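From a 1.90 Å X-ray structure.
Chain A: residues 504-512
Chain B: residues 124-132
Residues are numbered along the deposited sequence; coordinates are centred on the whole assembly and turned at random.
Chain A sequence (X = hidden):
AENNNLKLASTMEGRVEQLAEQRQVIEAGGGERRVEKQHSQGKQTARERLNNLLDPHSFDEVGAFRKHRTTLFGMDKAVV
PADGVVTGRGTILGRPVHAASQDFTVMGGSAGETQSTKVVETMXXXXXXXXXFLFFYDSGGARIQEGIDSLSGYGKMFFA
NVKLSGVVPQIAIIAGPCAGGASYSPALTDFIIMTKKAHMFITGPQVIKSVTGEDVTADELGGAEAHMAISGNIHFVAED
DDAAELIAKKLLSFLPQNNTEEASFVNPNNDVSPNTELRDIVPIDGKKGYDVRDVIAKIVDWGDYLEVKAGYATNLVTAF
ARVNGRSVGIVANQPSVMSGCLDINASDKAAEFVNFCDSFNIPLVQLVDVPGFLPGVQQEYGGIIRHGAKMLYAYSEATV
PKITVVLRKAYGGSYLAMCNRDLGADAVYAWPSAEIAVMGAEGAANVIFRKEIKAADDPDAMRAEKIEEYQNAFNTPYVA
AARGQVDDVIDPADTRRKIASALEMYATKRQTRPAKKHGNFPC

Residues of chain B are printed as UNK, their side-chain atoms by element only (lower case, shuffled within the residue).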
# COMPACT_ATOMS: atom_id res chain seq x y z
N GLU A 504 -8.37 -22.06 18.50
CA GLU A 504 -9.09 -20.88 18.98
C GLU A 504 -8.16 -19.69 19.21
O GLU A 504 -8.43 -18.59 18.72
CB GLU A 504 -9.86 -21.22 20.27
CG GLU A 504 -10.49 -20.03 20.99
CD GLU A 504 -11.47 -19.23 20.15
OE1 GLU A 504 -12.07 -19.77 19.19
OE2 GLU A 504 -11.66 -18.03 20.46
N MET A 505 -7.07 -19.89 19.95
CA MET A 505 -6.17 -18.76 20.18
C MET A 505 -5.47 -18.29 18.91
O MET A 505 -5.18 -17.10 18.78
CB MET A 505 -5.10 -19.08 21.22
CG MET A 505 -4.02 -17.97 21.32
SD MET A 505 -4.62 -16.23 21.54
CE MET A 505 -4.58 -16.14 23.35
N TYR A 506 -5.22 -19.18 17.97
CA TYR A 506 -4.54 -18.75 16.76
C TYR A 506 -5.48 -18.36 15.62
O TYR A 506 -5.04 -18.16 14.49
CB TYR A 506 -3.51 -19.81 16.33
CG TYR A 506 -2.27 -19.78 17.21
CD1 TYR A 506 -1.26 -18.84 17.00
CD2 TYR A 506 -2.16 -20.63 18.32
CE1 TYR A 506 -0.16 -18.74 17.87
CE2 TYR A 506 -1.06 -20.54 19.20
CZ TYR A 506 -0.07 -19.59 18.97
OH TYR A 506 0.99 -19.47 19.85
N ALA A 507 -6.77 -18.23 15.92
CA ALA A 507 -7.75 -17.82 14.92
C ALA A 507 -7.45 -16.38 14.47
O ALA A 507 -7.79 -15.99 13.34
CB ALA A 507 -9.16 -17.90 15.51
N THR A 508 -6.78 -15.61 15.32
CA THR A 508 -6.44 -14.22 15.02
C THR A 508 -4.99 -14.04 14.57
O THR A 508 -4.46 -12.93 14.55
CB THR A 508 -6.69 -13.30 16.25
OG1 THR A 508 -5.87 -13.72 17.35
CG2 THR A 508 -8.16 -13.37 16.68
N LYS A 509 -4.34 -15.13 14.19
CA LYS A 509 -2.95 -15.08 13.75
C LYS A 509 -2.79 -14.24 12.47
O LYS A 509 -3.53 -14.42 11.51
CB LYS A 509 -2.45 -16.51 13.47
CG LYS A 509 -1.06 -16.60 12.86
CD LYS A 509 -0.73 -18.08 12.52
CE LYS A 509 0.69 -18.23 11.95
NZ LYS A 509 0.96 -19.62 11.46
N ARG A 510 -1.82 -13.33 12.48
CA ARG A 510 -1.52 -12.51 11.29
C ARG A 510 -0.01 -12.61 11.11
O ARG A 510 0.75 -11.99 11.85
CB ARG A 510 -1.90 -11.05 11.47
CG ARG A 510 -3.38 -10.79 11.64
CD ARG A 510 -3.65 -10.50 13.10
NE ARG A 510 -2.71 -9.50 13.61
CZ ARG A 510 -2.58 -9.19 14.90
NH1 ARG A 510 -3.33 -9.81 15.80
NH2 ARG A 510 -1.70 -8.27 15.28
N GLN A 511 0.40 -13.39 10.13
CA GLN A 511 1.81 -13.60 9.85
C GLN A 511 2.17 -13.08 8.46
O GLN A 511 1.46 -13.34 7.49
CB GLN A 511 2.09 -15.09 9.93
CG GLN A 511 3.54 -15.49 9.88
CD GLN A 511 3.69 -16.87 10.45
OE1 GLN A 511 4.13 -17.03 11.59
NE2 GLN A 511 3.27 -17.87 9.70
N THR A 512 3.26 -12.35 8.39
CA THR A 512 3.70 -11.79 7.12
C THR A 512 4.98 -12.43 6.62
O THR A 512 5.82 -12.90 7.40
CB THR A 512 3.89 -10.26 7.24
OG1 THR A 512 2.60 -9.65 7.44
CG2 THR A 512 4.51 -9.70 5.97
N UNK B 124 5.93 -12.84 21.75
CA UNK B 124 5.82 -12.93 20.30
C UNK B 124 4.47 -13.51 19.90
O UNK B 124 3.91 -13.15 18.86
o UNK B 124 7.77 -11.60 18.07
c UNK B 124 6.95 -13.79 19.70
c UNK B 124 8.36 -13.20 19.80
c UNK B 124 8.66 -12.06 18.80
o UNK B 124 9.83 -11.62 18.76
N UNK B 125 3.93 -14.41 20.73
CA UNK B 125 2.63 -15.02 20.44
C UNK B 125 1.52 -13.98 20.58
O UNK B 125 0.57 -13.97 19.79
c UNK B 125 2.35 -16.21 21.38
n UNK B 125 5.12 -17.31 19.60
c UNK B 125 3.37 -17.35 21.27
o UNK B 125 3.05 -17.92 18.97
c UNK B 125 3.83 -17.56 19.85
N UNK B 126 1.64 -13.13 21.59
CA UNK B 126 0.66 -12.08 21.81
C UNK B 126 0.68 -11.11 20.62
O UNK B 126 -0.37 -10.63 20.18
c UNK B 126 0.96 -11.32 23.10
N UNK B 127 1.87 -10.83 20.10
CA UNK B 127 1.99 -9.92 18.96
C UNK B 127 1.39 -10.57 17.72
O UNK B 127 0.58 -9.97 17.01
c UNK B 127 5.24 -8.58 17.21
c UNK B 127 3.46 -9.57 18.69
c UNK B 127 3.14 -7.29 17.71
c UNK B 127 3.73 -8.68 17.46
N UNK B 128 1.77 -11.82 17.49
CA UNK B 128 1.29 -12.58 16.35
C UNK B 128 -0.23 -12.74 16.33
O UNK B 128 -0.85 -12.67 15.26
c UNK B 128 1.56 -14.87 15.19
c UNK B 128 2.17 -14.33 13.90
c UNK B 128 1.94 -13.96 16.35
c UNK B 128 2.08 -16.28 15.48
N UNK B 129 -0.83 -12.96 17.50
CA UNK B 129 -2.28 -13.13 17.58
C UNK B 129 -3.01 -11.84 17.95
O UNK B 129 -4.24 -11.80 18.01
o UNK B 129 -2.12 -13.81 19.89
c UNK B 129 -2.63 -14.20 18.61
c UNK B 129 -2.01 -15.54 18.22
N UNK B 130 -2.25 -10.78 18.22
CA UNK B 130 -2.86 -9.52 18.57
C UNK B 130 -3.65 -9.49 19.86
O UNK B 130 -4.78 -8.99 19.89
N UNK B 131 -3.08 -10.02 20.94
CA UNK B 131 -3.76 -10.01 22.23
C UNK B 131 -2.89 -9.30 23.26
O UNK B 131 -1.68 -9.17 23.08
c UNK B 131 -4.69 -12.30 21.76
c UNK B 131 -4.02 -11.42 22.79
o UNK B 131 -2.77 -12.01 23.17
N UNK B 132 -3.50 -8.83 24.36
CA UNK B 132 -2.76 -8.15 25.42
C UNK B 132 -1.75 -9.11 26.06
O UNK B 132 -1.91 -10.34 25.97
c UNK B 132 -3.86 -7.76 26.41
c UNK B 132 -4.96 -8.74 24.58
c UNK B 132 -5.08 -7.56 25.51

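Position 124 of chain B carries three side-chain carbons, the last bearing two oxygens, which is a carboxylate on a two-carbon arm. It touches nothing on this part of chain A, and both oxygens are hydrogen-bonded elsewhere in the structure. This is Glu124(B), its charge satisfied away from the contact.

Position 125 has three carbons, the third holding one oxygen and one nitrogen, hence a primary amide. Its CA-to-CB bond points toward chain A, and the amide oxygen lies 2.7 Å from OH of Tyr506(A). The residue is Gln125(B). An amide suits the place because its OE1 accepts the tyrosine proton while its NE2 is free to donate, which it does elsewhere in the structure.

At position 126 a single carbon points away from chain A, into a buried setting. Ala126(B) fits as a small residue with no polar group to satisfy.

Position 127 shows four carbons forked at the second, and its CA-to-CB bond also points away. The side chain comes no closer than 5.5 Å to this part of chain A. The fork identifies Leu127(B), an apolar residue that needs no polar partner there. Its backbone O lies 3.3 Å from NH2 of Arg510(A), but the angle is too poor for a hydrogen bond.

Position 128 repeats the four carbons forked at the second. The CA-to-CB bond points away, yet the end of the side chain returns to the edge of the Tyr506(A) ring and to the side chains of Lys509(A) and Gln511(A). This is Leu128(B), in the t, p rotamer. CD2 lies 4.1 Å from CE1 of Tyr506(A), CD1 4.0 Å from CB of Gln511(A), and CG 3.9 Å from CG of Lys509(A). A flexible apolar branch suits this setting of ring edge and methylenes.

Position 129 has one carbon carrying an oxygen and a methyl, and the methyl sits by CD1 of Tyr506(A) and O of Met505(A). It is Thr129(B), whose CG2 is 3.6 Å from each of those atoms. Its OG1 donates to O of Gln125(B) at 2.7 Å, a common way for threonine to satisfy its hydroxyl, by bonding to the carbonyl four residues back.

Position 130 has no side chain and is Gly130(B). Its phi of 64° favours glycine, and an ideal CB would fall 1.8 Å from NH1 of Arg510(A), a clash.

Position 131 again has one carbon bearing an oxygen and a methyl, the methyl resting against SD of Met505(A). Thr131(B) suits both surroundings: CG2 packs 3.9 Å from SD of Met505(A), while the hydroxyl is bonded elsewhere in the structure.

At position 132 three carbons close a ring onto the backbone nitrogen, beyond contact with this part of chain A. This is Pro132(B), whose ring holds phi near -64° after the turn.

The contact sets the loop of chain A after its helix against the last part of a chain B helix and the turn that follows. Tyr506(A) binds Gln125(B) as described; OG1 of Thr508(A) donates to O of Thr129(B) at 2.6 Å, and N of Arg510(A) to O of Leu128(B) at 3.0 Å. Polar anchors thus accompany the packing of Leu128(B) and Thr129(B).

Chain B (124-132) EQALLTGTP
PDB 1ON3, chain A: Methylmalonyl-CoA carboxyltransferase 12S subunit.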